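Local coordinates for lipase aflb (Neosartorya fumigata, PDB 6IDY), which probably hydrolyses ester bonds of lipids as a calcium-binding lipase of the alpha/beta-hydrolase fold, at residues A[148-153]-A[192-197]; A[312-317]-A[327-332]. All blocks are in the same frame, centred on the assembly; numbering follows the deposited sequence.

Contact 1: A[148-153]-A[192-197]; sequences HIPASF and VVWLNI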
ATOM      1  N   HIS A 148      -9.730  -9.080  -7.283  1.00 24.33           N
ATOM      2  CA  HIS A 148     -10.153  -8.562  -8.572  1.00 24.59           C
ATOM      3  C   HIS A 148      -9.224  -9.151  -9.621  1.00 27.25           C
ATOM      4  O   HIS A 148      -8.045  -8.797  -9.676  1.00 26.68           O
ATOM      5  CB  HIS A 148     -10.152  -7.026  -8.623  1.00 25.31           C
ATOM      6  CG  HIS A 148     -10.697  -6.500  -9.914  1.00 29.48           C
ATOM      7  ND1 HIS A 148     -12.048  -6.257 -10.078  1.00 32.21           N
ATOM      8  CD2 HIS A 148     -10.064  -6.252 -11.083  1.00 31.56           C
ATOM      9  CE1 HIS A 148     -12.187  -5.825 -11.322  1.00 32.19           C
ATOM     10  NE2 HIS A 148     -11.022  -5.811 -11.968  1.00 32.25           N
ATOM     11  N   ILE A 149      -9.752 -10.088 -10.415  1.00 23.05           N
ATOM     12  CA  ILE A 149      -9.019 -10.744 -11.494  1.00 22.20           C
ATOM     13  C   ILE A 149      -9.434 -10.077 -12.813  1.00 27.58           C
ATOM     14  O   ILE A 149     -10.572 -10.260 -13.252  1.00 27.68           O
ATOM     15  CB  ILE A 149      -9.228 -12.288 -11.511  1.00 24.30           C
ATOM     16  CG1 ILE A 149      -8.768 -12.930 -10.179  1.00 23.46           C
ATOM     17  CG2 ILE A 149      -8.506 -12.922 -12.715  1.00 23.95           C
ATOM     18  CD1 ILE A 149      -9.165 -14.402  -9.979  1.00 27.62           C
ATOM     19  N   PRO A 150      -8.545  -9.277 -13.446  1.00 24.33           N
ATOM     20  CA  PRO A 150      -8.917  -8.639 -14.717  1.00 24.91           C
ATOM     21  C   PRO A 150      -9.211  -9.681 -15.793  1.00 28.01           C
ATOM     22  O   PRO A 150      -8.613 -10.757 -15.786  1.00 26.80           O
ATOM     23  CB  PRO A 150      -7.681  -7.790 -15.059  1.00 26.48           C
ATOM     24  CG  PRO A 150      -6.984  -7.583 -13.727  1.00 29.86           C
ATOM     25  CD  PRO A 150      -7.170  -8.908 -13.052  1.00 25.51           C
ATOM     26  N   ALA A 151     -10.157  -9.375 -16.691  1.00 25.31           N
ATOM     27  CA  ALA A 151     -10.558 -10.262 -17.794  1.00 26.57           C
ATOM     28  C   ALA A 151      -9.377 -10.655 -18.701  1.00 30.56           C
ATOM     29  O   ALA A 151      -9.463 -11.660 -19.401  1.00 30.66           O
ATOM     30  CB  ALA A 151     -11.660  -9.613 -18.616  1.00 27.93           C
ATOM     31  N   SER A 152      -8.275  -9.881 -18.655  1.00 27.10           N
ATOM     32  CA  SER A 152      -7.063 -10.127 -19.439  1.00 27.99           C
ATOM     33  C   SER A 152      -6.078 -11.094 -18.768  1.00 32.16           C
ATOM     34  O   SER A 152      -5.125 -11.512 -19.427  1.00 33.16           O
ATOM     35  CB  SER A 152      -6.369  -8.812 -19.793  1.00 30.19           C
ATOM     36  OG  SER A 152      -6.100  -8.046 -18.632  1.00 34.31           O
ATOM     37  N   PHE A 153      -6.298 -11.453 -17.475  1.00 27.74           N
ATOM     38  CA  PHE A 153      -5.431 -12.380 -16.721  1.00 26.60           C
ATOM     39  C   PHE A 153      -5.234 -13.695 -17.478  1.00 31.07           C
ATOM     40  O   PHE A 153      -6.202 -14.277 -17.973  1.00 30.37           O
ATOM     41  CB  PHE A 153      -5.965 -12.615 -15.300  1.00 26.91           C
ATOM     42  CG  PHE A 153      -5.076 -13.434 -14.389  1.00 26.54           C
ATOM     43  CD1 PHE A 153      -3.886 -12.909 -13.891  1.00 27.10           C
ATOM     44  CD2 PHE A 153      -5.450 -14.713 -13.994  1.00 27.43           C
ATOM     45  CE1 PHE A 153      -3.059 -13.673 -13.058  1.00 27.28           C
ATOM     46  CE2 PHE A 153      -4.642 -15.460 -13.124  1.00 29.03           C
ATOM     47  CZ  PHE A 153      -3.449 -14.938 -12.669  1.00 26.17           C
ATOM     48  N   VAL A 192      -0.978  -8.802 -13.368  1.00 22.40           N
ATOM     49  CA  VAL A 192      -1.510  -8.231 -12.137  1.00 21.81           C
ATOM     50  C   VAL A 192      -2.947  -8.653 -11.801  1.00 27.37           C
ATOM     51  O   VAL A 192      -3.802  -8.820 -12.673  1.00 28.06           O
ATOM     52  CB  VAL A 192      -1.367  -6.683 -12.065  1.00 25.46           C
ATOM     53  CG1 VAL A 192       0.103  -6.253 -12.117  1.00 25.31           C
ATOM     54  CG2 VAL A 192      -2.195  -5.969 -13.140  1.00 25.87           C
ATOM     55  N   VAL A 193      -3.176  -8.817 -10.500  1.00 23.74           N
ATOM     56  CA  VAL A 193      -4.470  -9.015  -9.855  1.00 23.94           C
ATOM     57  C   VAL A 193      -4.402  -8.102  -8.636  1.00 27.32           C
ATOM     58  O   VAL A 193      -3.301  -7.832  -8.145  1.00 25.48           O
ATOM     59  CB  VAL A 193      -4.843 -10.484  -9.483  1.00 27.60           C
ATOM     60  CG1 VAL A 193      -5.038 -11.347 -10.723  1.00 27.39           C
ATOM     61  CG2 VAL A 193      -3.838 -11.114  -8.523  1.00 26.96           C
ATOM     62  N   TRP A 194      -5.529  -7.584  -8.173  1.00 25.46           N
ATOM     63  CA  TRP A 194      -5.437  -6.763  -6.968  1.00 25.26           C
ATOM     64  C   TRP A 194      -6.445  -7.197  -5.922  1.00 27.91           C
ATOM     65  O   TRP A 194      -7.510  -7.728  -6.231  1.00 27.44           O
ATOM     66  CB  TRP A 194      -5.465  -5.254  -7.236  1.00 24.16           C
ATOM     67  CG  TRP A 194      -6.573  -4.777  -8.112  1.00 26.08           C
ATOM     68  CD1 TRP A 194      -7.813  -4.372  -7.715  1.00 29.20           C
ATOM     69  CD2 TRP A 194      -6.500  -4.529  -9.524  1.00 26.55           C
ATOM     70  NE1 TRP A 194      -8.540  -3.942  -8.802  1.00 29.75           N
ATOM     71  CE2 TRP A 194      -7.755  -4.019  -9.926  1.00 31.49           C
ATOM     72  CE3 TRP A 194      -5.508  -4.731 -10.501  1.00 27.77           C
ATOM     73  CZ2 TRP A 194      -8.035  -3.678 -11.258  1.00 31.39           C
ATOM     74  CZ3 TRP A 194      -5.789  -4.408 -11.817  1.00 30.04           C
ATOM     75  CH2 TRP A 194      -7.041  -3.892 -12.187  1.00 31.46           C
ATOM     76  N   LEU A 195      -6.057  -7.029  -4.670  1.00 24.65           N
ATOM     77  CA  LEU A 195      -6.854  -7.456  -3.545  1.00 23.79           C
ATOM     78  C   LEU A 195      -7.554  -6.283  -2.888  1.00 28.01           C
ATOM     79  O   LEU A 195      -6.910  -5.453  -2.260  1.00 27.33           O
ATOM     80  CB  LEU A 195      -5.935  -8.202  -2.571  1.00 22.93           C
ATOM     81  CG  LEU A 195      -6.551  -8.850  -1.353  1.00 26.82           C
ATOM     82  CD1 LEU A 195      -7.411 -10.060  -1.734  1.00 27.64           C
ATOM     83  CD2 LEU A 195      -5.458  -9.272  -0.409  1.00 27.42           C
ATOM     84  N   ASN A 196      -8.871  -6.195  -3.051  1.00 25.05           N
ATOM     85  CA  ASN A 196      -9.614  -5.130  -2.391  1.00 24.71           C
ATOM     86  C   ASN A 196      -9.999  -5.651  -1.008  1.00 28.25           C
ATOM     87  O   ASN A 196     -10.948  -6.430  -0.884  1.00 28.40           O
ATOM     88  CB  ASN A 196     -10.830  -4.704  -3.209  1.00 21.37           C
ATOM     89  CG  ASN A 196     -10.466  -4.031  -4.507  1.00 33.38           C
ATOM     90  OD1 ASN A 196      -9.696  -3.065  -4.541  1.00 22.85           O
ATOM     91  ND2 ASN A 196     -11.019  -4.528  -5.605  1.00 23.57           N
ATOM     92  N   ILE A 197      -9.202  -5.291   0.012  1.00 23.62           N
ATOM     93  CA  ILE A 197      -9.436  -5.709   1.398  1.00 23.24           C
ATOM     94  C   ILE A 197     -10.673  -4.976   1.944  1.00 28.35           C
ATOM     95  O   ILE A 197     -10.708  -3.744   1.875  1.00 27.66           O
ATOM     96  CB  ILE A 197      -8.170  -5.532   2.290  1.00 25.62           C
ATOM     97  CG1 ILE A 197      -7.004  -6.432   1.779  1.00 26.21           C
ATOM     98  CG2 ILE A 197      -8.488  -5.799   3.779  1.00 24.27           C
ATOM     99  CD1 ILE A 197      -5.601  -6.156   2.391  1.00 27.62           C
TER
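An antiparallel bridge at the margin of the mixed, mostly parallel sheet of an alpha/beta-hydrolase joins the short strand 147-148 to strand 190-195, and the loop that follows packs against the same strand. At the start of 192-197, Val192 takes part mainly through its carbonyl oxygen, 3.4 Å from Pro150 CD; its side chain turns away to Leu165 of strand 161-166. Val193 carries much of the apolar contact. Its CG1, anti to the carbonyl carbon, sits over one face of the Phe153 ring, displaced toward the rim, in a CH-pi contact 4.1 Å from the ring centroid. Ile149 CG1 and Pro150 CD approach the same methyl, so three side chains of 148-153 converge on it. The type I turn from Pro150 to Phe153, closed by Phe153 N bonding to Pro150 O, brings the phenyl ring back to the strand.

Trp194 forms the hydrogen-bonded pair with His148. His148 N donates to Trp194 O over 2.8 Å, almost straight at 169°, while the return bond from Trp194 N to His148 O is longer, at 3.2 Å. Both side chains leave the same face of the sheet. The indole, with CG in the crowded position between backbone N and carbonyl carbon (chi1 50°), extends alongside the imidazole; the planes are only 13° apart but slid past each other, so overlap is slight. Pro150 CG packs 3.9 Å from Trp194 CZ3. Leu110 O accepts from both Trp194 NE1 and Asn196 ND2, linking these side chains, and His148 ND1 pairs with Asn115 OD1, which should limit the freedom of both rings. His148 CB lies over the five-membered indole ring, whereas His148 CD2 comes within 3.3 Å of Trp194 CZ2.

Contact 2: A[312-317]-A[327-332]; sequences TIYSTF and SQASAI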
ATOM      1  N   THR A 312      12.537  -4.442  -0.303  1.00 18.38           N
ATOM      2  CA  THR A 312      11.878  -3.324   0.394  1.00 17.58           C
ATOM      3  C   THR A 312      12.353  -2.027  -0.230  1.00 21.70           C
ATOM      4  O   THR A 312      13.531  -1.918  -0.562  1.00 20.52           O
ATOM      5  CB  THR A 312      12.072  -3.374   1.933  1.00 23.11           C
ATOM      6  OG1 THR A 312      13.389  -2.939   2.281  1.00 19.78           O
ATOM      7  CG2 THR A 312      11.772  -4.754   2.538  1.00 18.26           C
ATOM      8  N   ILE A 313      11.430  -1.075  -0.470  1.00 18.59           N
ATOM      9  CA  ILE A 313      11.752   0.203  -1.113  1.00 18.29           C
ATOM     10  C   ILE A 313      11.074   1.304  -0.322  1.00 21.89           C
ATOM     11  O   ILE A 313       9.855   1.278  -0.137  1.00 21.41           O
ATOM     12  CB  ILE A 313      11.416   0.235  -2.640  1.00 21.29           C
ATOM     13  CG1 ILE A 313      11.861  -1.078  -3.362  1.00 21.58           C
ATOM     14  CG2 ILE A 313      12.059   1.467  -3.291  1.00 20.71           C
ATOM     15  CD1 ILE A 313      11.129  -1.436  -4.612  1.00 25.20           C
ATOM     16  N   TYR A 314      11.867   2.257   0.176  1.00 18.29           N
ATOM     17  CA  TYR A 314      11.353   3.298   1.070  1.00 17.62           C
ATOM     18  C   TYR A 314      12.110   4.604   0.973  1.00 21.82           C
ATOM     19  O   TYR A 314      13.250   4.627   0.509  1.00 20.51           O
ATOM     20  CB  TYR A 314      11.349   2.773   2.527  1.00 17.24           C
ATOM     21  CG  TYR A 314      12.705   2.293   3.002  1.00 17.81           C
ATOM     22  CD1 TYR A 314      13.205   1.046   2.618  1.00 19.24           C
ATOM     23  CD2 TYR A 314      13.469   3.060   3.876  1.00 18.45           C
ATOM     24  CE1 TYR A 314      14.440   0.588   3.077  1.00 17.93           C
ATOM     25  CE2 TYR A 314      14.702   2.611   4.345  1.00 19.42           C
ATOM     26  CZ  TYR A 314      15.186   1.377   3.938  1.00 21.76           C
ATOM     27  OH  TYR A 314      16.413   0.957   4.379  1.00 20.04           O
ATOM     28  N   SER A 315      11.489   5.682   1.486  1.00 19.12           N
ATOM     29  CA  SER A 315      12.007   7.041   1.399  1.00 18.92           C
ATOM     30  C   SER A 315      12.066   7.781   2.734  1.00 23.31           C
ATOM     31  O   SER A 315      11.156   7.649   3.552  1.00 23.02           O
ATOM     32  CB  SER A 315      11.136   7.831   0.423  1.00 21.14           C
ATOM     33  OG  SER A 315      11.481   9.203   0.322  1.00 24.64           O
ATOM     34  N   THR A 316      13.088   8.641   2.900  1.00 20.46           N
ATOM     35  CA  THR A 316      13.267   9.529   4.060  1.00 20.49           C
ATOM     36  C   THR A 316      12.056  10.480   4.175  1.00 24.32           C
ATOM     37  O   THR A 316      11.620  10.798   5.282  1.00 23.15           O
ATOM     38  CB  THR A 316      14.576  10.340   3.882  1.00 28.14           C
ATOM     39  OG1 THR A 316      15.682   9.458   4.034  1.00 26.00           O
ATOM     40  CG2 THR A 316      14.724  11.503   4.891  1.00 28.87           C
ATOM     41  N   PHE A 317      11.511  10.906   3.020  1.00 21.12           N
ATOM     42  CA  PHE A 317      10.416  11.876   2.937  1.00 20.41           C
ATOM     43  C   PHE A 317       9.031  11.259   3.134  1.00 24.44           C
ATOM     44  O   PHE A 317       8.019  11.894   2.827  1.00 23.82           O
ATOM     45  CB  PHE A 317      10.527  12.686   1.638  1.00 21.84           C
ATOM     46  CG  PHE A 317      11.841  13.437   1.589  1.00 23.16           C
ATOM     47  CD1 PHE A 317      12.046  14.564   2.379  1.00 25.57           C
ATOM     48  CD2 PHE A 317      12.890  12.981   0.801  1.00 24.57           C
ATOM     49  CE1 PHE A 317      13.275  15.224   2.377  1.00 27.46           C
ATOM     50  CE2 PHE A 317      14.116  13.655   0.781  1.00 27.70           C
ATOM     51  CZ  PHE A 317      14.302  14.768   1.571  1.00 26.76           C
ATOM     52  N   SER A 327      19.678   2.986  10.228  1.00 19.26           N
ATOM     53  CA  SER A 327      19.752   1.562  10.535  1.00 18.67           C
ATOM     54  C   SER A 327      18.514   0.997  11.209  1.00 21.95           C
ATOM     55  O   SER A 327      18.342  -0.220  11.204  1.00 20.54           O
ATOM     56  CB  SER A 327      21.003   1.261  11.356  1.00 22.34           C
ATOM     57  OG  SER A 327      22.146   1.653  10.611  1.00 33.73           O
ATOM     58  N   GLN A 328      17.650   1.865  11.786  1.00 18.66           N
ATOM     59  CA  GLN A 328      16.426   1.421  12.481  1.00 17.99           C
ATOM     60  C   GLN A 328      15.151   1.571  11.638  1.00 21.80           C
ATOM     61  O   GLN A 328      14.064   1.322  12.153  1.00 21.63           O
ATOM     62  CB  GLN A 328      16.262   2.116  13.861  1.00 18.66           C
ATOM     63  CG  GLN A 328      17.565   2.345  14.664  1.00 14.55           C
ATOM     64  CD  GLN A 328      18.377   1.091  14.902  1.00 29.65           C
ATOM     65  OE1 GLN A 328      17.846  -0.017  15.092  1.00 22.50           O
ATOM     66  NE2 GLN A 328      19.691   1.247  14.915  1.00 26.48           N
ATOM     67  N   ALA A 329      15.277   1.971  10.352  1.00 18.25           N
ATOM     68  CA  ALA A 329      14.147   2.166   9.429  1.00 17.26           C
ATOM     69  C   ALA A 329      13.127   1.035   9.510  1.00 20.54           C
ATOM     70  O   ALA A 329      13.499  -0.141   9.521  1.00 18.89           O
ATOM     71  CB  ALA A 329      14.645   2.334   7.993  1.00 17.92           C
ATOM     72  N   SER A 330      11.836   1.402   9.616  1.00 17.01           N
ATOM     73  CA  SER A 330      10.718   0.467   9.750  1.00 15.98           C
ATOM     74  C   SER A 330      10.625  -0.543   8.604  1.00 19.15           C
ATOM     75  O   SER A 330      10.135  -1.658   8.795  1.00 18.39           O
ATOM     76  CB  SER A 330       9.407   1.237   9.860  1.00 16.65           C
ATOM     77  OG  SER A 330       8.370   0.348  10.228  1.00 20.75           O
ATOM     78  N   ALA A 331      11.095  -0.151   7.424  1.00 15.98           N
ATOM     79  CA  ALA A 331      11.044  -0.973   6.224  1.00 16.24           C
ATOM     80  C   ALA A 331      12.066  -2.089   6.168  1.00 20.13           C
ATOM     81  O   ALA A 331      11.913  -2.998   5.360  1.00 20.70           O
ATOM     82  CB  ALA A 331      11.186  -0.086   5.008  1.00 17.33           C
ATOM     83  N   ILE A 332      13.104  -2.033   7.005  1.00 16.61           N
ATOM     84  CA  ILE A 332      14.190  -3.010   6.972  1.00 15.78           C
ATOM     85  C   ILE A 332      13.773  -4.389   7.478  1.00 20.55           C
ATOM     86  O   ILE A 332      13.193  -4.513   8.552  1.00 19.87           O
ATOM     87  CB  ILE A 332      15.461  -2.476   7.712  1.00 18.00           C
ATOM     88  CG1 ILE A 332      16.064  -1.249   6.973  1.00 17.75           C
ATOM     89  CG2 ILE A 332      16.525  -3.590   7.929  1.00 17.30           C
ATOM     90  CD1 ILE A 332      17.158  -0.449   7.794  1.00 19.76           C
TER
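The Tyr314 ring carries most of the contact where the loop segment 327-332 folds back against strand 310-314, one of the parallel strands of the hydrolase sheet. It receives Ala331 CB over one face in a CH-pi contact, 3.7 Å from the centroid and shifted toward the CD1 side of the rim. Tyr314 CG stands between backbone N and carbonyl carbon (chi1 56°), the crowded position, and from there the ring reaches across to the loop.

Apolar contacts continue along the ring. Ala329 CB meets Tyr314 CE2 at 3.7 Å, and the phenol end crosses Ile332 obliquely, with Tyr314 CZ 4.1 Å from Ile332 CG1. The type I turn from Ala329 to Ile332, in which Ile332 N bonds to Ala329 O, brings the side chains of Ala329, Ala331 and Ile332 to the one tyrosine.

Polar atoms come close without bonding across the interface. Tyr314 OH lies 3.4 Å from the methylene Ile332 CG1. Ala331 O faces the Thr312 side chain, 3.3 Å from CG2 and 3.4 Å from OG1, but OG1 bonds instead to Asn343 OD1 on the neighbouring strand 341-345, an amide oxygen that can only accept. Ser330 OG bonds to Gly265 O and His264 N, tying the turn to another loop.

With no hydrogen bond or salt bridge between the segments, their attachment rests on shape and dispersion: a small methyl against an aromatic face allows the turn to lie close to the strand.

From the N terminus, contact 1 comes first: the chain leaves strand 147-148, passes through strand 161-166 and helix 173-178, and returns in strand 190-195, where 192-197 closes the loop against 148-153. Only after further strands does contact 2 open, closing the much shorter excursion from strand 310-314 to residues 327-332, ahead of strand 341-345. The two are in series, and neither nests in nor crosses the other. Their centres lie about 28 Å apart, on opposite sides of the chain's centre, yet both reach the same sheet. Contact 1 joins one outermost strand, 147-148, to its neighbour; contact 2 packs a connecting loop onto the strand next to the other outermost one.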